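Local coordinates for protein adenylation domain (Streptomyces sp., PDB 5N9X) that is an adenylation domain of the AMP-binding enzyme family (ANL clan) that holds adenosine-5'-triphosphate and threonine in adjoining pockets, at residues 173-178 with 313-318; 107-112 with 164-169; 206-211 with 510-515; 87-90 with 94-97. One frame throughout, in Å; residues are numbered along the deposited sequence.

Interaction 1: 173-178 with 313-318; sequences RPKGVP and ITETTV. With ATP (adenosine-5'-triphosphate), chain D; THR (threonine), chain C.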
# COMPACT_ATOMS: atom_id res chain seq x y z
N ARG A 173 18.09 -0.67 6.93
CA ARG A 173 17.90 -0.30 5.54
C ARG A 173 16.52 -0.56 5.06
O ARG A 173 15.76 -1.21 5.71
CB ARG A 173 18.85 -1.12 4.65
CG ARG A 173 18.92 -2.60 4.99
CD ARG A 173 20.34 -3.12 5.04
NE ARG A 173 20.47 -4.36 5.78
CZ ARG A 173 19.95 -4.52 6.97
NH1 ARG A 173 19.28 -3.54 7.52
NH2 ARG A 173 20.09 -5.66 7.61
N PRO A 174 16.24 0.07 3.84
CA PRO A 174 14.98 -0.37 3.27
C PRO A 174 15.10 -1.84 2.94
O PRO A 174 16.18 -2.30 2.85
CB PRO A 174 14.83 0.47 1.99
CG PRO A 174 15.81 1.53 2.05
CD PRO A 174 16.94 0.91 2.75
N LYS A 175 14.03 -2.57 3.21
CA LYS A 175 14.04 -4.00 2.86
C LYS A 175 13.15 -4.42 1.70
O LYS A 175 12.01 -4.01 1.59
CB LYS A 175 13.71 -4.81 4.12
CG LYS A 175 12.38 -4.46 4.78
CD LYS A 175 12.20 -5.32 6.02
CE LYS A 175 10.88 -5.04 6.72
NZ LYS A 175 10.81 -3.67 7.29
N GLY A 176 13.70 -5.28 0.85
CA GLY A 176 12.99 -5.78 -0.31
C GLY A 176 12.17 -7.04 -0.07
O GLY A 176 12.66 -8.04 0.49
N VAL A 177 10.91 -6.97 -0.51
CA VAL A 177 9.97 -8.08 -0.48
C VAL A 177 9.70 -8.53 -1.92
O VAL A 177 9.10 -7.78 -2.71
CB VAL A 177 8.62 -7.71 0.19
CG1 VAL A 177 7.76 -8.95 0.38
CG2 VAL A 177 8.82 -6.97 1.51
N PRO A 178 10.15 -9.75 -2.27
CA PRO A 178 9.83 -10.29 -3.60
C PRO A 178 8.51 -11.05 -3.60
O PRO A 178 8.33 -11.99 -2.83
CB PRO A 178 11.01 -11.22 -3.89
CG PRO A 178 11.46 -11.67 -2.52
CD PRO A 178 11.12 -10.58 -1.53
N ILE A 313 -0.46 -6.31 4.30
CA ILE A 313 0.97 -6.07 4.42
C ILE A 313 1.63 -6.53 3.16
O ILE A 313 1.12 -7.44 2.49
CB ILE A 313 1.59 -6.85 5.60
CG1 ILE A 313 0.77 -8.11 5.86
CG2 ILE A 313 1.71 -6.01 6.84
CD1 ILE A 313 1.18 -8.86 7.06
N THR A 314 2.78 -5.93 2.82
CA THR A 314 3.45 -6.25 1.57
C THR A 314 3.92 -7.71 1.56
O THR A 314 3.95 -8.37 0.50
CB THR A 314 4.64 -5.29 1.30
OG1 THR A 314 4.17 -3.94 1.16
CG2 THR A 314 5.41 -5.71 0.05
N GLU A 315 4.23 -8.23 2.75
CA GLU A 315 4.72 -9.59 2.89
C GLU A 315 3.68 -10.67 2.59
O GLU A 315 4.03 -11.83 2.40
CB GLU A 315 5.31 -9.79 4.30
CG GLU A 315 6.63 -9.04 4.57
CD GLU A 315 6.46 -7.59 5.02
OE1 GLU A 315 5.35 -7.01 4.92
OE2 GLU A 315 7.46 -7.02 5.48
N THR A 316 2.41 -10.30 2.52
CA THR A 316 1.38 -11.29 2.20
C THR A 316 0.53 -10.84 1.02
O THR A 316 -0.65 -11.21 0.90
CB THR A 316 0.49 -11.61 3.45
OG1 THR A 316 -0.27 -10.46 3.83
CG2 THR A 316 1.35 -12.05 4.62
N THR A 317 1.14 -10.01 0.19
CA THR A 317 0.63 -9.56 -1.11
C THR A 317 -0.60 -8.64 -1.04
O THR A 317 -1.71 -9.05 -1.32
CB THR A 317 0.32 -10.78 -2.05
OG1 THR A 317 1.33 -11.78 -1.89
CG2 THR A 317 0.24 -10.34 -3.53
N VAL A 318 -0.34 -7.37 -0.73
CA VAL A 318 -1.33 -6.29 -0.76
C VAL A 318 -2.44 -6.33 0.31
O VAL A 318 -2.51 -5.42 1.13
CB VAL A 318 -2.00 -6.15 -2.15
CG1 VAL A 318 -2.58 -4.76 -2.29
CG2 VAL A 318 -0.98 -6.41 -3.29
PG ATP D . 7.15 -2.83 6.78
O1G ATP D . 6.74 -3.46 8.11
O2G ATP D . 8.58 -2.40 6.72
O3G ATP D . 6.80 -3.65 5.55
PB ATP D . 4.80 -1.14 6.32
O1B ATP D . 4.09 -1.62 7.59
O2B ATP D . 4.47 0.19 5.73
O3B ATP D . 6.38 -1.37 6.68
PA ATP D . 3.44 -2.37 4.24
O1A ATP D . 3.33 -3.84 3.92
O2A ATP D . 3.38 -1.37 3.09
O3A ATP D . 4.77 -2.18 5.10
O5' ATP D . 2.40 -1.89 5.41
C5' ATP D . 1.53 -2.76 6.13
C4' ATP D . 1.26 -2.19 7.53
O4' ATP D . 0.22 -1.22 7.50
C3' ATP D . 0.89 -3.22 8.58
O3' ATP D . 2.04 -3.39 9.40
C2' ATP D . -0.24 -2.62 9.37
O2' ATP D . 0.30 -2.14 10.61
C1' ATP D . -0.70 -1.42 8.58
N9 ATP D . -2.07 -1.64 8.00
C8 ATP D . -2.33 -2.02 6.73
N7 ATP D . -3.65 -2.13 6.48
C5 ATP D . -4.28 -1.80 7.62
C6 ATP D . -5.70 -1.70 8.03
N6 ATP D . -6.69 -1.99 7.16
N1 ATP D . -5.96 -1.32 9.30
C2 ATP D . -4.96 -1.07 10.16
N3 ATP D . -3.64 -1.12 9.87
C4 ATP D . -3.24 -1.48 8.62
N THR C . -0.20 -3.44 1.23
CA THR C . -0.46 -2.02 1.54
C THR C . 0.39 -1.68 2.73
O THR C . 0.58 -0.54 3.20
CB THR C . -1.94 -1.74 1.88
OG1 THR C . -2.41 -2.69 2.85
CG2 THR C . -2.80 -1.80 0.62
OXT THR C . 0.88 -2.68 3.24
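Lys175 NZ donates a hydrogen bond of 2.6 Å to ATP O2G, and its CE lies 4.1 Å from Glu315 OE2. The lysine chain runs extended as far as CE and then bends at its last torsion (chi4 -66°). That bend turns the ammonium group onto the terminal phosphate. Lys175 NZ stays 5.1 Å from Glu315 OE2, too far for a salt bridge, though the opposite charges probably still attract. The two side chains meet at roughly a right angle. Glu315 OE2 takes its hydrogen bond from outside, at Tyr375 OH. A bound magnesium ion lies about 5 Å from the Glu315 side chain.

Val177 makes the apolar half of the contact. Its CB is 3.8 Å from Thr314 CG2. Its CG1 reaches the backbone of the next residue, 4.0 Å from Glu315 CA, while CG2 touches the threonine methyl and is near the carboxylate. The methyl of Thr314 is anti to its own backbone N, which aims it at the strand and leaves OG1 on the nucleotide side. Thr314 OG1 is 2.9 Å from ATP O1A; a weak bond to Asp212 is the alternative, and the proton is not settled. Thr314 N points at the same O1A, at a modelled length too short to trust. Further on, Val318 O accepts from the amine of the bound threonine, whose N is 3.0 Å away, and from its hydroxyl.

The pieces are recognisable from the family. The lysine ends the glycine-rich phosphate-binding loop (A3 motif), and Thr314 and Glu315 belong to the YGxTE (A5) motif of adenylation domains.

Interaction 2: 107-112 with 164-169; sequences NAFIVT and IIYTSG. With ATP (adenosine-5'-triphosphate), chain D.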
# COMPACT_ATOMS: atom_id res chain seq x y z
N ASN A 107 17.45 5.08 -4.52
CA ASN A 107 17.52 4.29 -5.75
C ASN A 107 18.85 3.56 -5.82
O ASN A 107 18.89 2.36 -6.06
CB ASN A 107 17.35 5.16 -7.00
CG ASN A 107 15.95 5.74 -7.13
OD1 ASN A 107 14.99 5.24 -6.55
ND2 ASN A 107 15.85 6.82 -7.90
N ALA A 108 19.93 4.30 -5.61
CA ALA A 108 21.27 3.74 -5.65
C ALA A 108 21.39 2.51 -4.78
O ALA A 108 22.03 1.55 -5.16
CB ALA A 108 22.29 4.78 -5.23
N PHE A 109 20.75 2.53 -3.61
CA PHE A 109 20.80 1.40 -2.71
C PHE A 109 20.02 0.21 -3.20
O PHE A 109 20.49 -0.93 -3.12
CB PHE A 109 20.29 1.75 -1.33
CG PHE A 109 20.16 0.54 -0.44
CD1 PHE A 109 21.29 -0.05 0.11
CD2 PHE A 109 18.91 -0.02 -0.18
CE1 PHE A 109 21.18 -1.17 0.91
CE2 PHE A 109 18.80 -1.14 0.62
CZ PHE A 109 19.93 -1.71 1.17
N ILE A 110 18.79 0.48 -3.66
CA ILE A 110 17.91 -0.55 -4.18
C ILE A 110 18.47 -1.17 -5.45
O ILE A 110 18.45 -2.39 -5.60
CB ILE A 110 16.49 0.01 -4.47
CG1 ILE A 110 15.74 0.29 -3.17
CG2 ILE A 110 15.69 -0.96 -5.33
CD1 ILE A 110 14.70 1.33 -3.32
N VAL A 111 18.98 -0.33 -6.36
CA VAL A 111 19.60 -0.82 -7.58
C VAL A 111 20.66 -1.88 -7.24
O VAL A 111 20.68 -2.97 -7.83
CB VAL A 111 20.26 0.31 -8.41
CG1 VAL A 111 21.18 -0.30 -9.49
CG2 VAL A 111 19.20 1.21 -9.03
N THR A 112 21.52 -1.56 -6.27
CA THR A 112 22.57 -2.49 -5.84
C THR A 112 22.04 -3.66 -4.99
O THR A 112 22.46 -4.80 -5.20
CB THR A 112 23.66 -1.76 -5.02
OG1 THR A 112 24.06 -0.56 -5.71
CG2 THR A 112 24.86 -2.65 -4.81
N ILE A 164 9.42 -6.85 -6.88
CA ILE A 164 10.15 -6.64 -5.67
C ILE A 164 9.97 -5.21 -5.26
O ILE A 164 10.48 -4.26 -5.88
CB ILE A 164 11.62 -7.01 -5.84
CG1 ILE A 164 11.71 -8.51 -5.95
CG2 ILE A 164 12.43 -6.51 -4.64
CD1 ILE A 164 12.82 -8.96 -6.76
N ILE A 165 9.18 -5.07 -4.21
CA ILE A 165 8.81 -3.79 -3.68
C ILE A 165 9.51 -3.62 -2.34
O ILE A 165 9.64 -4.57 -1.57
CB ILE A 165 7.28 -3.69 -3.56
CG1 ILE A 165 6.74 -3.10 -4.87
CG2 ILE A 165 6.87 -2.87 -2.36
CD1 ILE A 165 5.25 -2.84 -4.89
N TYR A 166 10.04 -2.42 -2.12
CA TYR A 166 10.81 -2.15 -0.91
C TYR A 166 9.96 -1.49 0.15
O TYR A 166 9.27 -0.51 -0.11
CB TYR A 166 12.03 -1.29 -1.25
CG TYR A 166 13.20 -2.13 -1.69
CD1 TYR A 166 13.21 -2.78 -2.92
CD2 TYR A 166 14.29 -2.31 -0.85
CE1 TYR A 166 14.28 -3.55 -3.31
CE2 TYR A 166 15.36 -3.08 -1.22
CZ TYR A 166 15.34 -3.70 -2.45
OH TYR A 166 16.40 -4.47 -2.83
N THR A 167 9.99 -2.08 1.34
CA THR A 167 9.28 -1.53 2.47
C THR A 167 10.25 -0.76 3.36
O THR A 167 11.48 -0.86 3.22
CB THR A 167 8.57 -2.63 3.27
OG1 THR A 167 9.53 -3.46 3.96
CG2 THR A 167 7.71 -3.49 2.34
N SER A 168 9.69 0.03 4.27
CA SER A 168 10.49 0.84 5.17
C SER A 168 11.13 -0.01 6.27
O SER A 168 10.44 -0.74 6.98
CB SER A 168 9.64 1.93 5.81
OG SER A 168 8.48 1.35 6.39
N GLY A 169 12.46 0.05 6.31
CA GLY A 169 13.20 -0.48 7.42
C GLY A 169 13.44 0.60 8.44
O GLY A 169 14.13 1.57 8.18
PG ATP D . 7.15 -2.83 6.78
O1G ATP D . 6.74 -3.46 8.11
O2G ATP D . 8.58 -2.40 6.72
O3G ATP D . 6.80 -3.65 5.55
PB ATP D . 4.80 -1.14 6.32
O1B ATP D . 4.09 -1.62 7.59
O2B ATP D . 4.47 0.19 5.73
O3B ATP D . 6.38 -1.37 6.68
PA ATP D . 3.44 -2.37 4.24
O1A ATP D . 3.33 -3.84 3.92
O2A ATP D . 3.38 -1.37 3.09
O3A ATP D . 4.77 -2.18 5.10
O5' ATP D . 2.40 -1.89 5.41
C5' ATP D . 1.53 -2.76 6.13
C4' ATP D . 1.26 -2.19 7.53
O4' ATP D . 0.22 -1.22 7.50
C3' ATP D . 0.89 -3.22 8.58
O3' ATP D . 2.04 -3.39 9.40
C2' ATP D . -0.24 -2.62 9.37
O2' ATP D . 0.30 -2.14 10.61
C1' ATP D . -0.70 -1.42 8.58
N9 ATP D . -2.07 -1.64 8.00
C8 ATP D . -2.33 -2.02 6.73
N7 ATP D . -3.65 -2.13 6.48
C5 ATP D . -4.28 -1.80 7.62
C6 ATP D . -5.70 -1.70 8.03
N6 ATP D . -6.69 -1.99 7.16
N1 ATP D . -5.96 -1.32 9.30
C2 ATP D . -4.96 -1.07 10.16
N3 ATP D . -3.64 -1.12 9.87
C4 ATP D . -3.24 -1.48 8.62
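The strand that leads into the phosphate-binding loop rests here against helix 104-114, through Tyr166 on the strand and Ile110 on the helix. Ile110 CG1 sits over the middle of the Tyr166 ring, 3.7 Å from the centroid and 8° off the ring normal. This is a CH-pi contact. Ile110 CG2 comes down on the same face nearer the hydroxyl end, 3.6 Å from Tyr166 CE1. The side chains run past each other in opposite directions. Both branches of the isoleucine have ring carbons beneath them. Tyr166 CG lies beside its backbone N (chi1 -86°), which carries the ring out toward the helix. The hydroxyl is hydrogen-bonded to Asp113 of the same helix, which fixes the far end of the ring. Phe109 adds a looser contact, with its CE2 4.4 Å from Tyr166 CE2 and the rings meeting obliquely.

The next residue of the strand faces the other way. Thr167 OG1 donates to ATP O2G at 3.1 Å, so neighbouring residues of one strand serve the helix packing and the nucleotide.

Around the contact, Ile110 also packs on Val96 of strand 94-97, and Phe109 leans on Pro174 in the turn before strand 175-180. Strand 161-167 pairs with strand 175-180, and helix 104-114 lies against this two-stranded hairpin.

Interaction 3: 206-211 with 510-515; sequences FHSMAF and RTINGK. With THR (threonine), chain C; ATP (adenosine-5'-triphosphate), chain D.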
# COMPACT_ATOMS: atom_id res chain seq x y z
N PHE A 206 -4.24 5.39 -8.48
CA PHE A 206 -3.93 6.49 -7.59
C PHE A 206 -2.52 6.38 -6.97
O PHE A 206 -1.92 7.39 -6.63
CB PHE A 206 -5.02 6.58 -6.50
CG PHE A 206 -4.87 7.75 -5.58
CD1 PHE A 206 -4.05 7.68 -4.46
CD2 PHE A 206 -5.52 8.95 -5.84
CE1 PHE A 206 -3.90 8.76 -3.61
CE2 PHE A 206 -5.37 10.04 -4.99
CZ PHE A 206 -4.56 9.94 -3.88
N HIS A 207 -2.00 5.16 -6.86
CA HIS A 207 -0.80 4.95 -6.04
C HIS A 207 0.51 4.70 -6.81
O HIS A 207 0.50 4.25 -7.96
CB HIS A 207 -1.05 3.78 -5.07
CG HIS A 207 -2.11 4.05 -4.05
ND1 HIS A 207 -3.44 3.73 -4.24
CD2 HIS A 207 -2.04 4.64 -2.84
CE1 HIS A 207 -4.13 4.08 -3.17
NE2 HIS A 207 -3.31 4.64 -2.31
N SER A 208 1.62 5.00 -6.16
CA SER A 208 2.95 4.85 -6.76
C SER A 208 3.20 3.44 -7.22
O SER A 208 2.76 2.49 -6.57
CB SER A 208 4.04 5.26 -5.78
OG SER A 208 5.28 4.78 -6.22
N MET A 209 3.89 3.26 -8.34
CA MET A 209 4.13 1.89 -8.76
C MET A 209 5.09 1.16 -7.80
O MET A 209 5.17 -0.07 -7.82
CB MET A 209 4.61 1.86 -10.21
CG MET A 209 3.44 2.12 -11.17
SD MET A 209 3.82 1.64 -12.86
CE MET A 209 4.31 -0.06 -12.55
N ALA A 210 5.75 1.93 -6.92
CA ALA A 210 6.62 1.36 -5.88
C ALA A 210 5.90 1.13 -4.54
O ALA A 210 6.53 0.91 -3.51
CB ALA A 210 7.84 2.24 -5.67
N PHE A 211 4.57 1.22 -4.57
CA PHE A 211 3.69 0.87 -3.45
C PHE A 211 2.75 -0.25 -3.90
O PHE A 211 2.10 -0.15 -4.95
CB PHE A 211 2.94 2.11 -2.97
CG PHE A 211 2.00 1.87 -1.84
CD1 PHE A 211 2.32 0.97 -0.82
CD2 PHE A 211 0.82 2.60 -1.74
CE1 PHE A 211 1.45 0.76 0.25
CE2 PHE A 211 -0.05 2.42 -0.68
CZ PHE A 211 0.26 1.49 0.32
N ARG A 510 6.22 12.48 4.16
CA ARG A 510 5.51 11.34 3.60
C ARG A 510 6.43 10.41 2.83
O ARG A 510 7.16 10.87 1.95
CB ARG A 510 4.42 11.81 2.64
CG ARG A 510 3.36 12.73 3.20
CD ARG A 510 2.37 12.05 4.11
NE ARG A 510 1.42 13.02 4.61
CZ ARG A 510 0.54 12.78 5.57
NH1 ARG A 510 0.46 11.56 6.10
NH2 ARG A 510 -0.28 13.73 5.99
N THR A 511 6.38 9.10 3.14
CA THR A 511 6.95 8.08 2.27
C THR A 511 6.05 7.95 1.02
O THR A 511 4.92 8.43 1.03
CB THR A 511 7.10 6.71 2.98
OG1 THR A 511 5.97 6.49 3.82
CG2 THR A 511 8.35 6.68 3.85
N ILE A 512 6.55 7.34 -0.05
CA ILE A 512 5.87 7.41 -1.35
C ILE A 512 4.50 6.71 -1.38
O ILE A 512 3.71 6.95 -2.30
CB ILE A 512 6.75 6.81 -2.48
CG1 ILE A 512 7.15 5.40 -2.14
CG2 ILE A 512 7.98 7.67 -2.72
CD1 ILE A 512 8.17 4.82 -3.09
N ASN A 513 4.22 5.87 -0.39
CA ASN A 513 2.91 5.27 -0.22
C ASN A 513 1.90 6.19 0.46
O ASN A 513 0.82 5.75 0.87
CB ASN A 513 3.02 3.97 0.60
CG ASN A 513 3.52 4.20 2.04
OD1 ASN A 513 3.76 5.33 2.47
ND2 ASN A 513 3.68 3.10 2.78
N GLY A 514 2.27 7.46 0.64
CA GLY A 514 1.44 8.43 1.34
C GLY A 514 1.30 8.33 2.86
O GLY A 514 0.60 9.16 3.46
N LYS A 515 1.93 7.35 3.50
CA LYS A 515 1.92 7.32 4.97
C LYS A 515 2.90 8.33 5.59
O LYS A 515 3.86 8.79 4.94
CB LYS A 515 2.24 5.91 5.50
CG LYS A 515 1.25 4.86 5.09
CD LYS A 515 1.75 3.47 5.44
CE LYS A 515 1.00 2.42 4.67
NZ LYS A 515 1.37 1.05 5.09
N THR C . -0.20 -3.44 1.23
CA THR C . -0.46 -2.02 1.54
C THR C . 0.39 -1.68 2.73
O THR C . 0.58 -0.54 3.20
CB THR C . -1.94 -1.74 1.88
OG1 THR C . -2.41 -2.69 2.85
CG2 THR C . -2.80 -1.80 0.62
OXT THR C . 0.88 -2.68 3.24
PG ATP D . 7.15 -2.83 6.78
O1G ATP D . 6.74 -3.46 8.11
O2G ATP D . 8.58 -2.40 6.72
O3G ATP D . 6.80 -3.65 5.55
PB ATP D . 4.80 -1.14 6.32
O1B ATP D . 4.09 -1.62 7.59
O2B ATP D . 4.47 0.19 5.73
O3B ATP D . 6.38 -1.37 6.68
PA ATP D . 3.44 -2.37 4.24
O1A ATP D . 3.33 -3.84 3.92
O2A ATP D . 3.38 -1.37 3.09
O3A ATP D . 4.77 -2.18 5.10
O5' ATP D . 2.40 -1.89 5.41
C5' ATP D . 1.53 -2.76 6.13
C4' ATP D . 1.26 -2.19 7.53
O4' ATP D . 0.22 -1.22 7.50
C3' ATP D . 0.89 -3.22 8.58
O3' ATP D . 2.04 -3.39 9.40
C2' ATP D . -0.24 -2.62 9.37
O2' ATP D . 0.30 -2.14 10.61
C1' ATP D . -0.70 -1.42 8.58
N9 ATP D . -2.07 -1.64 8.00
C8 ATP D . -2.33 -2.02 6.73
N7 ATP D . -3.65 -2.13 6.48
C5 ATP D . -4.28 -1.80 7.62
C6 ATP D . -5.70 -1.70 8.03
N6 ATP D . -6.69 -1.99 7.16
N1 ATP D . -5.96 -1.32 9.30
C2 ATP D . -4.96 -1.07 10.16
N3 ATP D . -3.64 -1.12 9.87
C4 ATP D . -3.24 -1.48 8.62
O HOH W 1 1.54 6.16 -3.49
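Phe211 and Asn513 make the main nonpolar contact. Asn513 CB stands over the centre of the Phe211 ring, 3.3 Å from the centroid and 8° off its normal, in a CH-pi contact. The asparagine amide is steeply turned to the ring, the planes being 77° apart, so the methylene and not the amide lies on the face. Beside it, Ala210 CB meets Ile512 CD1 at 3.7 Å.

One water bridges the backbones. It accepts from Ser208 N at 2.9 Å and donates to Ile512 O at 2.6 Å.

The other hydrogen bonds stay within each segment. Asn513 OD1 is gripped from opposite faces of its plane, by Thr511 OG1 at 2.8 Å and by Lys515 N at 2.9 Å. The second donor stands 50° out of the carbonyl plane and makes an Asx turn. These two bonds hold the amide still and tighten the type I turn from Thr511 to Gly514. Across from it, Ser208 OG accepts from Ala210 N in an ST turn and also pairs with Asp99.

Ligand bonds come from Lys515. Its chain is extended beyond CG, and NZ reaches the carboxylate of the bound threonine, 2.6 Å from its O, with a weak bond to the triphosphate. The Phe211 ring brings its edge to that same carboxylate oxygen.

No direct hydrogen bond joins the two segments; they meet mostly through carbon atoms, with one water between them. Such a joint is consistent with the mobile C-terminal domain of this family, whose conserved lysine (A10 motif) is here docked on the ligands.

Interaction 4: 87-90 with 94-97; sequences GILR and AYVP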
# COMPACT_ATOMS: atom_id res chain seq x y z
N GLY A 87 5.98 -5.87 -20.33
CA GLY A 87 7.08 -6.42 -21.09
C GLY A 87 8.07 -7.15 -20.18
O GLY A 87 8.51 -8.28 -20.48
N ILE A 88 8.42 -6.51 -19.07
CA ILE A 88 9.28 -7.12 -18.07
C ILE A 88 8.71 -8.45 -17.57
O ILE A 88 9.44 -9.44 -17.45
CB ILE A 88 9.54 -6.15 -16.88
CG1 ILE A 88 10.41 -4.97 -17.33
CG2 ILE A 88 10.17 -6.86 -15.71
CD1 ILE A 88 10.53 -3.85 -16.30
N LEU A 89 7.41 -8.49 -17.29
CA LEU A 89 6.78 -9.71 -16.79
C LEU A 89 6.71 -10.79 -17.87
O LEU A 89 7.05 -11.97 -17.62
CB LEU A 89 5.38 -9.42 -16.26
CG LEU A 89 5.23 -8.52 -15.04
CD1 LEU A 89 3.75 -8.35 -14.66
CD2 LEU A 89 6.07 -9.06 -13.85
N ARG A 90 6.28 -10.39 -19.08
CA ARG A 90 6.26 -11.29 -20.22
C ARG A 90 7.65 -11.89 -20.48
O ARG A 90 7.75 -13.07 -20.79
CB ARG A 90 5.71 -10.59 -21.47
CG ARG A 90 5.83 -11.43 -22.75
CD ARG A 90 4.98 -12.67 -22.68
NE ARG A 90 5.19 -13.57 -23.81
CZ ARG A 90 6.09 -14.55 -23.85
NH1 ARG A 90 6.92 -14.75 -22.82
NH2 ARG A 90 6.18 -15.33 -24.92
N ALA A 94 11.38 -10.08 -13.06
CA ALA A 94 10.66 -9.31 -12.06
C ALA A 94 10.97 -7.84 -12.27
O ALA A 94 12.11 -7.49 -12.63
CB ALA A 94 11.03 -9.74 -10.66
N TYR A 95 9.98 -6.97 -12.06
CA TYR A 95 10.28 -5.54 -12.06
C TYR A 95 10.47 -5.01 -10.64
O TYR A 95 9.83 -5.45 -9.69
CB TYR A 95 9.21 -4.75 -12.81
CG TYR A 95 7.87 -4.58 -12.11
CD1 TYR A 95 6.90 -5.56 -12.19
CD2 TYR A 95 7.57 -3.42 -11.43
CE1 TYR A 95 5.70 -5.41 -11.58
CE2 TYR A 95 6.39 -3.25 -10.82
CZ TYR A 95 5.44 -4.25 -10.89
OH TYR A 95 4.23 -4.08 -10.28
N VAL A 96 11.42 -4.10 -10.52
CA VAL A 96 11.81 -3.49 -9.26
C VAL A 96 11.57 -2.00 -9.38
O VAL A 96 12.43 -1.26 -9.86
CB VAL A 96 13.29 -3.78 -8.94
CG1 VAL A 96 13.68 -3.15 -7.59
CG2 VAL A 96 13.52 -5.28 -8.92
N PRO A 97 10.38 -1.55 -8.96
CA PRO A 97 9.99 -0.16 -9.25
C PRO A 97 10.74 0.84 -8.40
O PRO A 97 10.99 0.59 -7.23
CB PRO A 97 8.50 -0.13 -8.91
CG PRO A 97 8.31 -1.22 -7.91
CD PRO A 97 9.36 -2.28 -8.20
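Ile88 points from helix 79-90 at Tyr95, with its CB directed at strand 94-97. From CB the chain forks. The CG2 branch is anti to the backbone N and drops straight onto the strand. Ile88 CG2 lies 3.7 Å from each of Ala94 C, Tyr95 N and Tyr95 CB. One methyl thus covers the peptide link between the two strand residues. The other branch passes through CG1 to Ile88 CD1, which ends 3.8 Å from Tyr95 CB. The tyrosine CB is therefore held by both methyls of the isoleucine. The isoleucine stands roughly square to the tyrosine side chain.

Leu89 follows with a lighter touch. Its CD2 lies 4.0 Å from Tyr95 CD1, at the ring edge and near the ring plane. Tyr95 CG sits between its own N and carbonyl carbon (chi1 74°), and this swings the ring past Ile88 to the leucine. Ala94 takes part through its backbone, since its CB is directed away from the helix.

The surroundings are also largely apolar. Leu60 of helix 46-62 packs on Ile88. Trp219 and Val215 of helix 213-222 reach Leu89 and Tyr95. Arg90 turns the other way to a salt bridge with Glu54.

The contact joins the helix and the second strand of the beta-alpha-beta unit formed by 70-74, 79-90 and 94-97. No hydrogen bond crosses it. Its chemistry is that of methyl groups set against a strand backbone and an aromatic side chain, so it holds by close fit in a buried core.

How the interactions relate
Interactions 1, 2 and 4 are buried, whereas interaction 3 is more accessible to solvent although central, on the seam where the C-terminal domain meets the larger one. Interactions 1 and 2 share the hairpin of strands 161-167 and 175-180, joined by backbone bonds such as Lys175 O to Thr167 N. Interaction 4 adjoins interaction 2, for Tyr95 O pairs with Ile164 N. Residues 206-211 in turn touch Ile165 and Pro97. Chemistry follows place: interaction 4, away from the ligands, joins by van der Waals packing with no hydrogen bond across it; interaction 2 is apolar toward the helix and polar toward ATP; interactions 1 and 3 contact both ligands, each presenting a lysine.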